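Local coordinates for Lmo1499 protein (PDB 4IIW) that probably acts as a lytic endotransglycosylase of the MltG family, cleaving nascent peptidoglycan strands within the chain and so ending their elongation, at residues Y85-A90 / D94-K99; P156-N161 / K199-N204; V203-Y208 / H220-M225. All blocks are in the same frame, centred on the assembly; numbering follows the deposited sequence.

Contact 1 (Y85-A90 / D94-K99)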
loop_
_atom_site.group_PDB
_atom_site.type_symbol
_atom_site.label_atom_id
_atom_site.label_comp_id
_atom_site.label_asym_id
_atom_site.label_seq_id
_atom_site.Cartn_x
_atom_site.Cartn_y
_atom_site.Cartn_z
ATOM N N TYR B 85 23.867 -11.574 8.273
ATOM C CA TYR B 85 22.692 -11.978 9.043
ATOM C C TYR B 85 22.221 -13.400 8.699
ATOM O O TYR B 85 22.384 -13.848 7.567
ATOM C CB TYR B 85 21.544 -11.014 8.727
ATOM C CG TYR B 85 21.815 -9.569 9.097
ATOM C CD1 TYR B 85 21.453 -9.072 10.353
ATOM C CD2 TYR B 85 22.439 -8.696 8.198
ATOM C CE1 TYR B 85 21.697 -7.753 10.703
ATOM C CE2 TYR B 85 22.689 -7.357 8.546
ATOM C CZ TYR B 85 22.309 -6.901 9.797
ATOM O OH TYR B 85 22.567 -5.609 10.173
ATOM N N GLU B 86 21.662 -14.115 9.682
ATOM C CA GLU B 86 21.030 -15.421 9.424
ATOM C C GLU B 86 19.536 -15.207 9.458
ATOM O O GLU B 86 18.943 -14.983 10.513
ATOM C CB GLU B 86 21.450 -16.535 10.386
ATOM C CG GLU B 86 22.746 -17.221 9.958
ATOM C CD GLU B 86 23.129 -18.419 10.825
ATOM O OE1 GLU B 86 24.328 -18.781 10.823
ATOM O OE2 GLU B 86 22.245 -18.993 11.507
ATOM N N LEU B 87 18.951 -15.261 8.274
ATOM C CA LEU B 87 17.538 -15.049 8.082
ATOM C C LEU B 87 16.921 -16.333 7.566
ATOM O O LEU B 87 17.608 -17.212 7.055
ATOM C CB LEU B 87 17.320 -13.927 7.055
ATOM C CG LEU B 87 18.054 -12.608 7.324
ATOM C CD1 LEU B 87 17.905 -11.663 6.156
ATOM C CD2 LEU B 87 17.564 -11.956 8.616
ATOM N N SER B 88 15.612 -16.421 7.693
ATOM C CA SER B 88 14.868 -17.579 7.262
ATOM C C SER B 88 13.809 -17.138 6.243
ATOM O O SER B 88 13.321 -16.011 6.313
ATOM C CB SER B 88 14.206 -18.208 8.485
ATOM O OG SER B 88 13.468 -19.355 8.134
ATOM N N PRO B 89 13.470 -18.001 5.270
ATOM C CA PRO B 89 12.401 -17.558 4.397
ATOM C C PRO B 89 11.087 -17.579 5.179
ATOM O O PRO B 89 10.954 -18.302 6.165
ATOM C CB PRO B 89 12.396 -18.591 3.255
ATOM C CG PRO B 89 13.403 -19.638 3.623
ATOM C CD PRO B 89 13.823 -19.407 5.036
ATOM N N ALA B 90 10.141 -16.757 4.757
ATOM C CA ALA B 90 8.846 -16.650 5.427
ATOM C C ALA B 90 8.966 -15.964 6.790
ATOM O O ALA B 90 7.958 -15.809 7.487
ATOM C CB ALA B 90 8.171 -18.013 5.560
ATOM N N ASP B 94 8.750 -7.844 9.772
ATOM C CA ASP B 94 9.099 -7.049 10.952
ATOM C C ASP B 94 10.351 -7.586 11.621
ATOM O O ASP B 94 11.196 -6.810 12.051
ATOM C CB ASP B 94 7.967 -7.043 11.979
ATOM C CG ASP B 94 8.254 -6.119 13.144
ATOM O OD1 ASP B 94 8.637 -4.946 12.884
ATOM O OD2 ASP B 94 8.088 -6.557 14.317
ATOM N N GLN B 95 10.459 -8.906 11.736
ATOM C CA GLN B 95 11.631 -9.499 12.362
ATOM C C GLN B 95 12.859 -9.233 11.528
ATOM O O GLN B 95 13.913 -8.920 12.076
ATOM C CB GLN B 95 11.490 -11.002 12.537
ATOM C CG GLN B 95 10.340 -11.415 13.427
ATOM C CD GLN B 95 10.234 -12.921 13.539
ATOM O OE1 GLN B 95 9.186 -13.503 13.226
ATOM N NE2 GLN B 95 11.342 -13.576 13.936
ATOM N N ILE B 96 12.735 -9.344 10.206
ATOM C CA ILE B 96 13.895 -9.153 9.357
ATOM C C ILE B 96 14.444 -7.782 9.620
ATOM O O ILE B 96 15.589 -7.621 10.026
ATOM C CB ILE B 96 13.586 -9.284 7.869
ATOM C CG1 ILE B 96 13.068 -10.688 7.543
ATOM C CG2 ILE B 96 14.834 -9.025 7.074
ATOM C CD1 ILE B 96 12.517 -10.845 6.122
ATOM N N VAL B 97 13.580 -6.795 9.435
ATOM C CA VAL B 97 13.928 -5.394 9.597
ATOM C C VAL B 97 14.453 -5.098 10.992
ATOM O O VAL B 97 15.411 -4.367 11.156
ATOM C CB VAL B 97 12.699 -4.541 9.244
ATOM C CG1 VAL B 97 12.907 -3.070 9.567
ATOM C CG2 VAL B 97 12.372 -4.756 7.771
ATOM N N LYS B 98 13.860 -5.725 11.989
ATOM C CA LYS B 98 14.251 -5.500 13.379
ATOM C C LYS B 98 15.695 -5.989 13.650
ATOM O O LYS B 98 16.437 -5.334 14.370
ATOM C CB LYS B 98 13.224 -6.159 14.306
ATOM C CG LYS B 98 12.711 -5.224 15.413
ATOM C CD LYS B 98 11.277 -5.628 15.868
ATOM C CE LYS B 98 10.559 -4.503 16.640
ATOM N NZ LYS B 98 9.143 -4.855 16.981
ATOM N N LYS B 99 16.087 -7.121 13.062
ATOM C CA LYS B 99 17.467 -7.627 13.178
ATOM C C LYS B 99 18.467 -6.652 12.560
ATOM O O LYS B 99 19.516 -6.377 13.135
ATOM C CB LYS B 99 17.646 -8.992 12.499
ATOM C CG LYS B 99 17.346 -10.235 13.345
ATOM C CD LYS B 99 17.586 -11.519 12.518
ATOM C CE LYS B 99 17.679 -12.795 13.367
ATOM N NZ LYS B 99 18.957 -12.891 14.127
HETATM O O HOH W 1 21.741 -12.682 12.332
#
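Leu87 sets its CG beside the backbone N (chi1 -52°), which brings both of its methyls to the helix, while Lys99 runs out extended and bends only at its last torsion (chi4 -73°), which leaves its tail over the strand. The two side chains run past one another head to tail, and Leu87 CD2 lies 3.9 Å from Lys99 CD. The lysine's CD thus lies against a leucine methyl, and its tail goes on toward the strand backbone, where Lys99 CE is 3.8 Å from Glu86 O. No direct hydrogen bond joins the two segments. A water fills that role in part: it takes the backbone N-H of Glu86, at 3.0 Å from Glu86 N, and accepts a weak hydrogen bond from Lys99 NZ.

The other methyl of Leu87 serves the helix one turn earlier. Leu87 CD1 is 4.2 Å from Ile96 CG2, and the two side chains lie roughly perpendicular, so one branched residue of the strand touches two residues on the helix flank. Lys99 O lies oblique to the Tyr85 ring, 3.5 Å from Tyr85 CE1, and the tyrosine hydroxyl is hydrogen-bonded to the carbonyl of Lys81.

Strand 85-87 and helix 94-99 run antiparallel, at 173°, with their axes 10.0 Å apart. Strand 83-87 pairs with strand 39-43 through backbone bonds of Tyr85 with Val41 and of Leu87 with Ile39. Two helices lie between those strands in the chain, an order consistent with a LysM-like βααβ unit. Helix 93-102 follows that unit, its Val97 packing on Phe68 of helix 65-75, while Ile96 also touches Asn76 of a second subunit.

Contact 2 (P156-N161 / K199-N204)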
loop_
_atom_site.group_PDB
_atom_site.type_symbol
_atom_site.label_atom_id
_atom_site.label_comp_id
_atom_site.label_asym_id
_atom_site.label_seq_id
_atom_site.Cartn_x
_atom_site.Cartn_y
_atom_site.Cartn_z
ATOM N N PRO B 156 59.762 -14.082 26.677
ATOM C CA PRO B 156 61.072 -13.502 26.413
ATOM C C PRO B 156 61.885 -14.140 25.292
ATOM O O PRO B 156 62.788 -13.486 24.763
ATOM C CB PRO B 156 61.790 -13.640 27.758
ATOM C CG PRO B 156 61.147 -14.802 28.418
ATOM C CD PRO B 156 59.759 -14.922 27.889
ATOM N N GLU B 157 61.585 -15.391 24.941
ATOM C CA GLU B 157 62.315 -16.071 23.862
ATOM C C GLU B 157 61.748 -15.646 22.504
ATOM O O GLU B 157 62.427 -15.775 21.480
ATOM C CB GLU B 157 62.173 -17.597 23.935
ATOM C CG GLU B 157 62.335 -18.263 25.293
ATOM C CD GLU B 157 63.647 -17.964 25.957
ATOM O OE1 GLU B 157 64.619 -17.598 25.254
ATOM O OE2 GLU B 157 63.700 -18.109 27.202
ATOM N N THR B 158 60.513 -15.135 22.506
ATOM C CA THR B 158 59.791 -14.821 21.278
ATOM C C THR B 158 59.637 -13.355 20.988
ATOM O O THR B 158 59.951 -12.933 19.894
ATOM C CB THR B 158 58.391 -15.479 21.318
ATOM O OG1 THR B 158 58.542 -16.902 21.353
ATOM C CG2 THR B 158 57.577 -15.115 20.101
ATOM N N VAL B 159 59.112 -12.585 21.939
ATOM C CA VAL B 159 58.937 -11.136 21.772
ATOM C C VAL B 159 60.033 -10.459 22.564
ATOM O O VAL B 159 59.998 -10.481 23.776
ATOM C CB VAL B 159 57.558 -10.635 22.313
ATOM C CG1 VAL B 159 57.358 -9.170 21.983
ATOM C CG2 VAL B 159 56.397 -11.447 21.745
ATOM N N THR B 160 61.004 -9.853 21.892
ATOM C CA THR B 160 62.135 -9.219 22.572
ATOM C C THR B 160 62.139 -7.711 22.370
ATOM O O THR B 160 61.237 -7.165 21.734
ATOM C CB THR B 160 63.430 -9.729 21.981
ATOM O OG1 THR B 160 63.573 -9.215 20.643
ATOM C CG2 THR B 160 63.444 -11.246 21.956
ATOM N N ASN B 161 63.167 -7.037 22.887
ATOM C CA ASN B 161 63.322 -5.597 22.680
ATOM C C ASN B 161 63.300 -5.192 21.204
ATOM O O ASN B 161 63.091 -4.020 20.888
ATOM C CB ASN B 161 64.601 -5.059 23.346
ATOM C CG ASN B 161 64.453 -4.889 24.859
ATOM O OD1 ASN B 161 63.402 -5.183 25.447
ATOM N ND2 ASN B 161 65.505 -4.410 25.494
ATOM N N LYS B 199 51.033 -16.308 22.668
ATOM C CA LYS B 199 51.441 -17.596 23.205
ATOM C C LYS B 199 51.484 -18.650 22.109
ATOM O O LYS B 199 52.384 -19.482 22.087
ATOM C CB LYS B 199 50.500 -18.023 24.341
ATOM C CG LYS B 199 50.544 -19.498 24.674
ATOM C CD LYS B 199 50.041 -19.795 26.053
ATOM C CE LYS B 199 48.684 -19.234 26.335
ATOM N NZ LYS B 199 48.281 -19.524 27.742
ATOM N N ALA B 200 50.516 -18.630 21.205
ATOM C CA ALA B 200 50.516 -19.601 20.112
ATOM C C ALA B 200 51.793 -19.434 19.271
ATOM O O ALA B 200 52.408 -20.422 18.863
ATOM C CB ALA B 200 49.277 -19.450 19.245
ATOM N N THR B 201 52.199 -18.189 19.026
ATOM C CA THR B 201 53.398 -17.951 18.233
ATOM C C THR B 201 54.589 -18.587 18.942
ATOM O O THR B 201 55.323 -19.353 18.344
ATOM C CB THR B 201 53.666 -16.445 17.993
ATOM O OG1 THR B 201 52.637 -15.883 17.153
ATOM C CG2 THR B 201 55.066 -16.237 17.343
ATOM N N ASP B 202 54.736 -18.284 20.232
ATOM C CA ASP B 202 55.808 -18.807 21.064
ATOM C C ASP B 202 55.849 -20.332 21.024
ATOM O O ASP B 202 56.911 -20.907 20.865
ATOM C CB ASP B 202 55.631 -18.317 22.514
ATOM C CG ASP B 202 56.775 -18.751 23.440
ATOM O OD1 ASP B 202 57.916 -18.244 23.275
ATOM O OD2 ASP B 202 56.513 -19.555 24.371
ATOM N N VAL B 203 54.697 -20.979 21.163
ATOM C CA VAL B 203 54.622 -22.429 21.143
ATOM C C VAL B 203 54.958 -23.023 19.793
ATOM O O VAL B 203 55.661 -24.021 19.695
ATOM C CB VAL B 203 53.194 -22.916 21.436
ATOM C CG1 VAL B 203 53.093 -24.435 21.233
ATOM C CG2 VAL B 203 52.745 -22.486 22.844
ATOM N N ASN B 204 54.461 -22.387 18.747
ATOM C CA ASN B 204 54.548 -22.948 17.409
ATOM C C ASN B 204 55.809 -22.696 16.633
ATOM O O ASN B 204 55.980 -23.274 15.564
ATOM C CB ASN B 204 53.299 -22.545 16.614
ATOM C CG ASN B 204 52.029 -23.213 17.167
ATOM O OD1 ASN B 204 51.977 -24.434 17.310
ATOM N ND2 ASN B 204 51.020 -22.421 17.479
HETATM O O HOH W 2 59.402 -17.056 25.476
#
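Thr158 and Asp202 bring the two backbones nearest, with the CA of Thr158 5.6 Å from the CA of Asp202. Segment 156-161 is an irregular loop that comes up beside the last turn of helix 190-204, where Val203 N and Asn204 N still donate to Lys199 O and Ala200 O. Asp202 holds its CG anti to the backbone N (chi1 -176°), which carries the carboxylate out to the loop. There Thr158 OG1 donates to Asp202 OD1; the modelled 2.4 Å is too short to be taken literally at this resolution. The two side chains cross obliquely, and the methyls continue the contact, Thr158 CG2 lying 3.9 Å from Thr201 CG2.

In this largely helical part of the YceG-like fold, the pair ties the loop after helix 145-154 to the end of helix 190-204. Arg209, which opens the next helix, adds a third element: it forms a salt bridge with Asp202 OD1 and hydrogen bonds to Thr158 OG1 and the carbonyl of Glu157. A water also donates to Asp202 OD1, at 2.9 Å, and accepts from Glu157 N. Thr201 directs its hydroxyl elsewhere, to the carbonyl of Tyr175.

Contact 3 (V203-Y208 / H220-M225)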
loop_
_atom_site.group_PDB
_atom_site.type_symbol
_atom_site.label_atom_id
_atom_site.label_comp_id
_atom_site.label_asym_id
_atom_site.label_seq_id
_atom_site.Cartn_x
_atom_site.Cartn_y
_atom_site.Cartn_z
ATOM N N VAL B 203 54.697 -20.979 21.163
ATOM C CA VAL B 203 54.622 -22.429 21.143
ATOM C C VAL B 203 54.958 -23.023 19.793
ATOM O O VAL B 203 55.661 -24.021 19.695
ATOM C CB VAL B 203 53.194 -22.916 21.436
ATOM C CG1 VAL B 203 53.093 -24.435 21.233
ATOM C CG2 VAL B 203 52.745 -22.486 22.844
ATOM N N ASN B 204 54.461 -22.387 18.747
ATOM C CA ASN B 204 54.548 -22.948 17.409
ATOM C C ASN B 204 55.809 -22.696 16.633
ATOM O O ASN B 204 55.980 -23.274 15.564
ATOM C CB ASN B 204 53.299 -22.545 16.614
ATOM C CG ASN B 204 52.029 -23.213 17.167
ATOM O OD1 ASN B 204 51.977 -24.434 17.310
ATOM N ND2 ASN B 204 51.020 -22.421 17.479
ATOM N N ILE B 205 56.691 -21.850 17.150
ATOM C CA ILE B 205 57.961 -21.642 16.499
ATOM C C ILE B 205 59.047 -22.413 17.245
ATOM O O ILE B 205 60.224 -22.382 16.849
ATOM C CB ILE B 205 58.355 -20.156 16.398
ATOM C CG1 ILE B 205 58.614 -19.554 17.778
ATOM C CG2 ILE B 205 57.300 -19.377 15.643
ATOM C CD1 ILE B 205 59.067 -18.128 17.703
ATOM N N ALA B 206 58.658 -23.107 18.315
ATOM C CA ALA B 206 59.603 -23.903 19.112
ATOM C C ALA B 206 60.417 -24.857 18.239
ATOM O O ALA B 206 61.595 -25.083 18.491
ATOM C CB ALA B 206 58.863 -24.682 20.191
ATOM N N LYS B 207 59.784 -25.400 17.209
ATOM C CA LYS B 207 60.450 -26.331 16.301
ATOM C C LYS B 207 61.533 -25.682 15.426
ATOM O O LYS B 207 62.423 -26.381 14.925
ATOM C CB LYS B 207 59.420 -27.048 15.417
ATOM C CG LYS B 207 58.522 -26.117 14.614
ATOM C CD LYS B 207 57.479 -26.891 13.836
ATOM C CE LYS B 207 56.429 -25.957 13.245
ATOM N NZ LYS B 207 55.382 -26.705 12.496
ATOM N N TYR B 208 61.476 -24.365 15.247
ATOM C CA TYR B 208 62.469 -23.675 14.432
ATOM C C TYR B 208 63.641 -23.129 15.245
ATOM O O TYR B 208 64.621 -22.659 14.658
ATOM C CB TYR B 208 61.834 -22.508 13.678
ATOM C CG TYR B 208 60.658 -22.880 12.817
ATOM C CD1 TYR B 208 60.814 -23.690 11.707
ATOM C CD2 TYR B 208 59.386 -22.396 13.104
ATOM C CE1 TYR B 208 59.730 -24.028 10.914
ATOM C CE2 TYR B 208 58.302 -22.725 12.323
ATOM C CZ TYR B 208 58.477 -23.535 11.225
ATOM O OH TYR B 208 57.391 -23.858 10.444
ATOM N N HIS B 220 62.656 -11.845 15.258
ATOM C CA HIS B 220 62.091 -10.696 14.563
ATOM C C HIS B 220 62.415 -10.668 13.069
ATOM O O HIS B 220 61.524 -10.417 12.252
ATOM C CB HIS B 220 62.515 -9.403 15.246
ATOM C CG HIS B 220 61.746 -8.202 14.792
ATOM N ND1 HIS B 220 60.405 -8.030 15.073
ATOM C CD2 HIS B 220 62.136 -7.097 14.113
ATOM C CE1 HIS B 220 59.999 -6.878 14.572
ATOM N NE2 HIS B 220 61.033 -6.285 13.998
ATOM N N LYS B 221 63.670 -10.906 12.692
ATOM C CA LYS B 221 63.995 -10.943 11.245
ATOM C C LYS B 221 63.336 -12.160 10.603
ATOM O O LYS B 221 62.875 -12.104 9.479
ATOM C CB LYS B 221 65.513 -10.880 10.969
ATOM C CG LYS B 221 66.084 -9.490 11.284
ATOM C CD LYS B 221 67.533 -9.322 10.904
ATOM C CE LYS B 221 67.964 -7.868 11.125
ATOM N NZ LYS B 221 69.433 -7.638 10.906
ATOM N N PHE B 222 63.264 -13.245 11.351
ATOM C CA PHE B 222 62.594 -14.458 10.896
ATOM C C PHE B 222 61.153 -14.194 10.505
ATOM O O PHE B 222 60.728 -14.549 9.420
ATOM C CB PHE B 222 62.638 -15.506 12.011
ATOM C CG PHE B 222 61.787 -16.719 11.757
ATOM C CD1 PHE B 222 61.936 -17.461 10.599
ATOM C CD2 PHE B 222 60.902 -17.172 12.732
ATOM C CE1 PHE B 222 61.182 -18.604 10.384
ATOM C CE2 PHE B 222 60.152 -18.313 12.534
ATOM C CZ PHE B 222 60.289 -19.034 11.350
ATOM N N LEU B 223 60.406 -13.561 11.395
ATOM C CA LEU B 223 59.007 -13.275 11.114
ATOM C C LEU B 223 58.852 -12.205 10.052
ATOM O O LEU B 223 57.835 -12.170 9.359
ATOM C CB LEU B 223 58.252 -12.897 12.394
ATOM C CG LEU B 223 58.207 -14.034 13.424
ATOM C CD1 LEU B 223 57.580 -13.555 14.720
ATOM C CD2 LEU B 223 57.447 -15.208 12.848
ATOM N N THR B 224 59.859 -11.348 9.893
ATOM C CA THR B 224 59.798 -10.321 8.864
ATOM C C THR B 224 59.855 -10.983 7.478
ATOM O O THR B 224 58.977 -10.735 6.610
ATOM C CB THR B 224 60.910 -9.304 9.039
ATOM O OG1 THR B 224 60.740 -8.643 10.302
ATOM C CG2 THR B 224 60.874 -8.275 7.921
HETATM N N MSE B 225 60.869 -11.830 7.263
HETATM C CA MSE B 225 60.971 -12.567 5.991
HETATM C C MSE B 225 59.761 -13.373 5.730
HETATM O O MSE B 225 59.253 -13.385 4.623
HETATM C CB MSE B 225 62.135 -13.556 5.952
HETATM C CG MSE B 225 63.217 -13.149 5.049
HETATM SE SE MSE B 225 62.688 -13.054 3.174
HETATM C CE MSE B 225 64.435 -12.391 2.665
#
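Tyr208 and Phe222 supply the aromatic heart of this contact. Phe222 stands with its CG anti to the backbone N (chi1 170°), which throws the ring off its helix toward the chain that leaves helix 190-204. Tyr208 instead holds its CG beside the backbone N, anti to the carbonyl carbon (chi1 -56°), and offers a ring face to the phenylalanine. Over that face sits Phe222 CZ, 3.9 Å from Tyr208 CD2 and close to Tyr208 CG as well, so the tyrosine is touched near the root of its ring and not at the phenol end. The ring planes are inclined at 56° with centroids 5.5 Å apart, an oblique pairing.

The tyrosine ring is covered on its opposite face as well: Lys207 CG lies 4.0 Å above the plane, over the ring centre. The ring thus lies between Phe222 CZ on one face and Lys207 CG on the other, and its hydroxyl is hydrogen-bonded to Asp302 OD1 at the start of helix 302-309. Ile205 completes the grouping. Its CG2 meets the edge of the phenylalanine, near the ring plane, at 4.4 Å from Phe222 CE2.

On the helix itself, His220 O accepts from both Thr224 N and Thr224 OG1, which reach it from opposite faces of its plane; the hydroxyl bond measures 2.8 Å between Thr224 OG1 and His220 O.

Met305 and Leu309 of helix 302-309 also touch Phe222, which makes this an apolar core where helices and a connecting turn converge. Phe222 lies on helix 219-232, whose last residue, Glu232, is predicted to be important for activity; the contact itself lies away from that site.

In the fold
Contact 1 stands apart, its centre 44 Å from that of contact 2 and 46 Å from that of contact 3, and it lies across the chain's centre from contact 3. Contacts 2 and 3 are neighbours with centres 8 Å apart: both use the end of helix 190-204, share Val203 and Asn204, and touch where Thr158 OG1 packs on Ile205 CD1 at 3.9 Å. Their chemistry differs with depth. Contact 3 is buried and entirely apolar across its segments, whereas contact 2, only partly buried, joins a hydroxyl, a carboxylate and a water, with one methyl pair beside them. Contact 1 combines the two, with buried aliphatic packing beside an exposed, water-linked margin.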